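Local atomic coordinates of avidin-related protein 4/5 (Gallus gallus, PDB entry 1Y55), a protein that binds biotin with high affinity as a tetrameric relative of avidin. Residues 4-8 with 20-24; 58-64 with 77-83. The protein carries 1 engineered substitution. Where two conformers were deposited one is given. Numbering follows the deposited sequence.

Contact 1: residues 4-8 with 20-24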
loop_
_atom_site.group_PDB
_atom_site.type_symbol
_atom_site.label_atom_id
_atom_site.label_comp_id
_atom_site.label_asym_id
_atom_site.label_seq_id
_atom_site.Cartn_x
_atom_site.Cartn_y
_atom_site.Cartn_z
ATOM N N CYS A 4 16.687 -7.607 19.419
ATOM C CA CYS A 4 15.923 -6.338 19.291
ATOM C C CYS A 4 14.555 -6.570 20.009
ATOM O O CYS A 4 13.775 -7.456 19.613
ATOM C CB CYS A 4 15.694 -5.972 17.761
ATOM S SG CYS A 4 16.270 -4.449 16.755
ATOM N N SER A 5 14.286 -5.811 21.077
ATOM C CA SER A 5 12.961 -5.729 21.709
ATOM C C SER A 5 12.445 -4.322 21.431
ATOM O O SER A 5 13.220 -3.374 21.449
ATOM C CB SER A 5 13.073 -5.984 23.226
ATOM O OG SER A 5 11.940 -5.535 23.955
ATOM N N LEU A 6 11.136 -4.187 21.219
ATOM C CA LEU A 6 10.548 -2.878 20.923
ATOM C C LEU A 6 10.407 -1.996 22.167
ATOM O O LEU A 6 10.144 -0.796 22.056
ATOM C CB LEU A 6 9.200 -3.023 20.198
ATOM C CG LEU A 6 9.231 -3.365 18.701
ATOM C CD1 LEU A 6 8.039 -2.769 17.959
ATOM C CD2 LEU A 6 10.498 -2.886 18.045
ATOM N N THR A 7 10.590 -2.574 23.350
ATOM C CA THR A 7 10.587 -1.790 24.590
ATOM C C THR A 7 11.553 -0.595 24.558
ATOM O O THR A 7 12.714 -0.743 24.203
ATOM C CB THR A 7 10.937 -2.691 25.765
ATOM O OG1 THR A 7 9.994 -3.767 25.830
ATOM C CG2 THR A 7 10.813 -1.950 27.102
ATOM N N GLY A 8 11.039 0.576 24.931
ATOM C CA GLY A 8 11.798 1.811 24.995
ATOM C C GLY A 8 11.153 2.921 24.197
ATOM O O GLY A 8 10.048 2.787 23.683
ATOM N N ILE A 20 7.237 2.264 24.084
ATOM C CA ILE A 20 6.735 0.910 24.162
ATOM C C ILE A 20 7.161 0.316 25.497
ATOM O O ILE A 20 8.322 0.453 25.918
ATOM C CB ILE A 20 7.249 0.092 22.975
ATOM C CG1 ILE A 20 6.630 0.665 21.693
ATOM C CG2 ILE A 20 6.913 -1.411 23.140
ATOM C CD1 ILE A 20 7.066 0.054 20.390
ATOM N N ARG A 21 6.223 -0.364 26.147
ATOM C CA ARG A 21 6.440 -0.936 27.462
ATOM C C ARG A 21 6.986 -2.368 27.309
ATOM O O ARG A 21 7.489 -2.734 26.247
ATOM C CB ARG A 21 5.132 -0.873 28.265
ATOM C CG ARG A 21 4.571 0.546 28.443
ATOM C CD ARG A 21 3.388 0.620 29.398
ATOM N NE ARG A 21 2.808 1.963 29.516
ATOM C CZ ARG A 21 1.878 2.476 28.714
ATOM N NH1 ARG A 21 1.402 1.778 27.695
ATOM N NH2 ARG A 21 1.418 3.703 28.931
ATOM N N ALA A 22 6.933 -3.161 28.378
ATOM C CA ALA A 22 7.504 -4.495 28.360
ATOM C C ALA A 22 6.832 -5.379 27.320
ATOM O O ALA A 22 5.621 -5.330 27.141
ATOM C CB ALA A 22 7.372 -5.127 29.727
ATOM N N VAL A 23 7.644 -6.181 26.650
ATOM C CA VAL A 23 7.148 -7.180 25.710
ATOM C C VAL A 23 6.984 -8.484 26.484
ATOM O O VAL A 23 7.915 -8.945 27.144
ATOM C CB VAL A 23 8.130 -7.367 24.558
ATOM C CG1 VAL A 23 7.644 -8.428 23.603
ATOM C CG2 VAL A 23 8.347 -6.050 23.813
ATOM N N ASN A 24 5.796 -9.070 26.440
ATOM C CA ASN A 24 5.526 -10.267 27.232
ATOM C C ASN A 24 6.008 -11.530 26.518
ATOM O O ASN A 24 6.618 -11.447 25.458
ATOM C CB ASN A 24 4.066 -10.306 27.688
ATOM C CG ASN A 24 3.089 -10.683 26.594
ATOM O OD1 ASN A 24 3.456 -11.084 25.501
ATOM N ND2 ASN A 24 1.812 -10.544 26.906
HETATM O O HOH W 1 10.560 -6.107 27.322
#
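The two segments run roughly antiparallel, with end-to-end directions 145° apart, and a single beta bridge links them. Gly-8 and Ile-20 form a hydrogen-bonded pair with CA atoms 5.2 Å apart: Gly-8 N donates to Ile-20 O and Ile-20 N to Gly-8 O, each over 2.9 Å with a nearly straight N-H...O angle. Gly-8 has phi/psi of 126°/-173°, where a CB would jam against the preceding carbonyl oxygen, so the backbone itself calls for glycine. One residue earlier, Thr-7 CA lies 3.5 Å from Ile-20 O in a CA-H...O contact.

Next to the bridge, the Thr-7 side chain adds further links. Thr-7 OG1 donates to Arg-21 O at 2.7 Å and accepts a hydrogen bond from a water at 2.8 Å; this water in turn accepts from Val-23 N at 3.0 Å, bridging the two segments. Within 4-8, Thr-7 N makes a weak bond to Ser-5 OG (3.3 Å). The bridge belongs to the first hairpin, 8-12 with 17-20, of the eight-stranded antiparallel up-and-down avidin barrel, where the chain enters strand 8-12 beside Ile-20. Leu-6 and Ile-20 are the buried pair here: Leu-6 CB is 3.7 Å from Ile-20 CD1, and both side chains also touch Phe-29 of strand 28-34. Val-23 points back toward 4-8, placing its CG2 3.6 Å from Ser-5 OG and 3.5 Å from Thr-7 OG1, while Arg-21 and Ala-22 turn away. Arg-120 of the last barrel strand hydrogen-bonds to the carbonyls of Ser-5 and Thr-7, and Trp-10 NE1 to that of Leu-6.

Contact 2: residues 58-64 with 77-83; sequences SQPTFGF and FTGQCFI
Backbone hydrogen bonds pair strands 61-64 and 77-83 as an antiparallel hairpin (axes 4.7 Å apart, directions at 146°). Phe-64 and Phe-77 exchange two of 2.9 Å (N to O each way); Phe-62 N to Gly-79 O is 3.0 Å and Gly-79 N to Phe-62 O 3.1 Å. Phe-62 O also accepts from Thr-78 OG1 (2.8 Å). Thr-61/Gln-80 and Gly-63/Thr-78 are non-hydrogen-bonded pairs, CA-CA 4.2 Å. Ahead of strand 61-64, Cys-81 N donates to Pro-60 O (3.0 Å) and Ile-83 N to Gln-59 OE1 (2.9 Å), the glutamine side chain replacing backbone pairing.

Phe-62 and Phe-64, both chi1 p, fold toward the partner strand. Gly-79 CA lies 4.3 Å from the Phe-62 centroid, over its face, where a CB would crowd CZ; Cys-81 SG approaches this ring obliquely at 4.6 Å from the centroid. Phe-77 (chi1 m) places CB 3.8 Å from the Phe-64 centroid, over the face; the two rings' centroids are 4.8 Å apart, planes at 18°, barely overlapping.

In this avidin barrel Phe-62, Phe-64 and Phe-77 face the interior, Phe-77 bordering biotin. Thr-61, Thr-78 and Gln-80 meet a second subunit on the other face; strands 47-53 and 89-98 flank the hairpin.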
loop_
_atom_site.group_PDB
_atom_site.type_symbol
_atom_site.label_atom_id
_atom_site.label_comp_id
_atom_site.label_asym_id
_atom_site.label_seq_id
_atom_site.Cartn_x
_atom_site.Cartn_y
_atom_site.Cartn_z
ATOM N N SER A 58 16.236 -12.601 16.617
ATOM C CA SER A 58 16.996 -11.423 17.033
ATOM C C SER A 58 16.570 -10.168 16.284
ATOM O O SER A 58 16.676 -9.073 16.839
ATOM C CB SER A 58 18.499 -11.628 16.868
ATOM O OG SER A 58 18.834 -11.931 15.525
ATOM N N GLN A 59 16.081 -10.320 15.047
ATOM C CA GLN A 59 15.633 -9.164 14.270
ATOM C C GLN A 59 14.164 -9.406 13.934
ATOM O O GLN A 59 13.820 -9.773 12.792
ATOM C CB GLN A 59 16.465 -9.015 13.002
ATOM C CG GLN A 59 17.921 -8.674 13.313
ATOM C CD GLN A 59 18.723 -8.289 12.089
ATOM O OE1 GLN A 59 19.329 -7.229 12.067
ATOM N NE2 GLN A 59 18.720 -9.128 11.064
ATOM N N PRO A 60 13.288 -9.264 14.925
ATOM C CA PRO A 60 11.890 -9.680 14.758
ATOM C C PRO A 60 11.090 -8.782 13.839
ATOM O O PRO A 60 11.305 -7.562 13.803
ATOM C CB PRO A 60 11.331 -9.584 16.179
ATOM C CG PRO A 60 12.148 -8.504 16.798
ATOM C CD PRO A 60 13.539 -8.744 16.286
ATOM N N THR A 61 10.129 -9.382 13.150
ATOM C CA THR A 61 9.038 -8.604 12.569
ATOM C C THR A 61 8.003 -8.329 13.692
ATOM O O THR A 61 7.955 -8.996 14.743
ATOM C CB THR A 61 8.438 -9.290 11.397
ATOM O OG1 THR A 61 9.336 -9.620 10.335
ATOM C CG2 THR A 61 7.574 -10.365 11.787
ATOM N N PHE A 62 7.146 -7.349 13.438
ATOM C CA PHE A 62 6.160 -6.910 14.419
ATOM C C PHE A 62 5.051 -6.149 13.705
ATOM O O PHE A 62 5.196 -5.739 12.544
ATOM C CB PHE A 62 6.816 -6.015 15.501
ATOM C CG PHE A 62 7.433 -4.771 14.947
ATOM C CD1 PHE A 62 6.642 -3.644 14.694
ATOM C CD2 PHE A 62 8.776 -4.729 14.599
ATOM C CE1 PHE A 62 7.197 -2.509 14.109
ATOM C CE2 PHE A 62 9.326 -3.590 14.059
ATOM C CZ PHE A 62 8.541 -2.490 13.811
ATOM N N GLY A 63 3.968 -5.926 14.435
ATOM C CA GLY A 63 2.905 -5.036 14.019
ATOM C C GLY A 63 2.313 -4.367 15.241
ATOM O O GLY A 63 2.398 -4.905 16.358
ATOM N N PHE A 64 1.707 -3.191 15.054
ATOM C CA PHE A 64 0.931 -2.573 16.102
ATOM C C PHE A 64 -0.148 -1.687 15.510
ATOM O O PHE A 64 -0.059 -1.229 14.379
ATOM C CB PHE A 64 1.807 -1.835 17.147
ATOM C CG PHE A 64 2.654 -0.696 16.619
ATOM C CD1 PHE A 64 2.153 0.605 16.555
ATOM C CD2 PHE A 64 3.964 -0.915 16.249
ATOM C CE1 PHE A 64 2.947 1.650 16.117
ATOM C CE2 PHE A 64 4.749 0.139 15.807
ATOM C CZ PHE A 64 4.226 1.415 15.745
ATOM N N PHE A 77 0.919 -0.188 11.855
ATOM C CA PHE A 77 2.308 -0.224 11.419
ATOM C C PHE A 77 2.805 -1.665 11.436
ATOM O O PHE A 77 2.497 -2.418 12.365
ATOM C CB PHE A 77 3.221 0.549 12.387
ATOM C CG PHE A 77 3.034 2.038 12.403
ATOM C CD1 PHE A 77 1.981 2.615 13.101
ATOM C CD2 PHE A 77 3.951 2.880 11.777
ATOM C CE1 PHE A 77 1.852 3.994 13.165
ATOM C CE2 PHE A 77 3.803 4.269 11.838
ATOM C CZ PHE A 77 2.750 4.805 12.519
ATOM N N THR A 78 3.595 -2.042 10.441
ATOM C CA THR A 78 4.319 -3.305 10.504
ATOM C C THR A 78 5.730 -3.102 10.008
ATOM O O THR A 78 5.992 -2.227 9.193
ATOM C CB THR A 78 3.550 -4.396 9.753
ATOM O OG1 THR A 78 4.129 -5.684 9.986
ATOM C CG2 THR A 78 3.550 -4.189 8.256
ATOM N N GLY A 79 6.651 -3.902 10.491
ATOM C CA GLY A 79 8.030 -3.749 10.099
ATOM C C GLY A 79 8.925 -4.747 10.778
ATOM O O GLY A 79 8.472 -5.784 11.279
ATOM N N GLN A 80 10.212 -4.414 10.772
ATOM C CA GLN A 80 11.244 -5.281 11.327
ATOM C C GLN A 80 12.252 -4.429 12.083
ATOM O O GLN A 80 12.558 -3.308 11.684
ATOM C CB GLN A 80 11.907 -6.107 10.206
ATOM C CG GLN A 80 12.877 -7.171 10.693
ATOM C CD GLN A 80 13.339 -8.159 9.622
ATOM O OE1 GLN A 80 14.116 -9.092 9.963
ATOM N NE2 GLN A 80 12.929 -8.014 8.412
ATOM N N CYS A 81 12.753 -4.980 13.191
ATOM C CA CYS A 81 13.849 -4.355 13.945
ATOM C C CYS A 81 15.156 -4.963 13.480
ATOM O O CYS A 81 15.351 -6.178 13.580
ATOM C CB CYS A 81 13.721 -4.579 15.441
ATOM S SG CYS A 81 12.084 -4.859 16.040
ATOM N N PHE A 82 16.034 -4.121 12.958
ATOM C CA PHE A 82 17.354 -4.530 12.532
ATOM C C PHE A 82 18.395 -4.052 13.533
ATOM O O PHE A 82 18.299 -2.949 14.062
ATOM C CB PHE A 82 17.679 -3.946 11.159
ATOM C CG PHE A 82 16.823 -4.473 10.070
ATOM C CD1 PHE A 82 17.021 -5.753 9.590
ATOM C CD2 PHE A 82 15.815 -3.704 9.516
ATOM C CE1 PHE A 82 16.216 -6.255 8.580
ATOM C CE2 PHE A 82 15.019 -4.196 8.495
ATOM C CZ PHE A 82 15.228 -5.474 8.021
ATOM N N ILE A 83 19.400 -4.895 13.759
ATOM C CA ILE A 83 20.582 -4.569 14.550
ATOM C C ILE A 83 21.799 -4.553 13.627
ATOM O O ILE A 83 22.098 -5.551 12.989
ATOM C CB ILE A 83 20.864 -5.637 15.643
ATOM C CG1 ILE A 83 19.635 -5.934 16.496
ATOM C CG2 ILE A 83 22.033 -5.202 16.525
ATOM C CD1 ILE A 83 19.697 -7.301 17.178
#

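In the fold
Contact 1 is complete in sequence well before the residues of contact 2 begin, yet their centres lie only 11 Å apart, because segment 4-8 runs beside the hairpin's 58-60 and 81-83 ends. Cys-4 N probably hydrogen-bonds to Ser-58 O at 3.0 Å, and Leu-6 CD2 packs 3.2 Å from Cys-81 SG. Cys-4 SG sits 2.9 Å from Cys-81 CB and 4.3 Å from Cys-81 SG, so no S-S bond joins the atoms given, although the two cysteines lie where avidin has a disulfide. The contacts differ in their distance from biotin: the Phe-77 side chain of contact 2 is about 4 Å from it, that of Ile-20 in contact 1 about 12 Å.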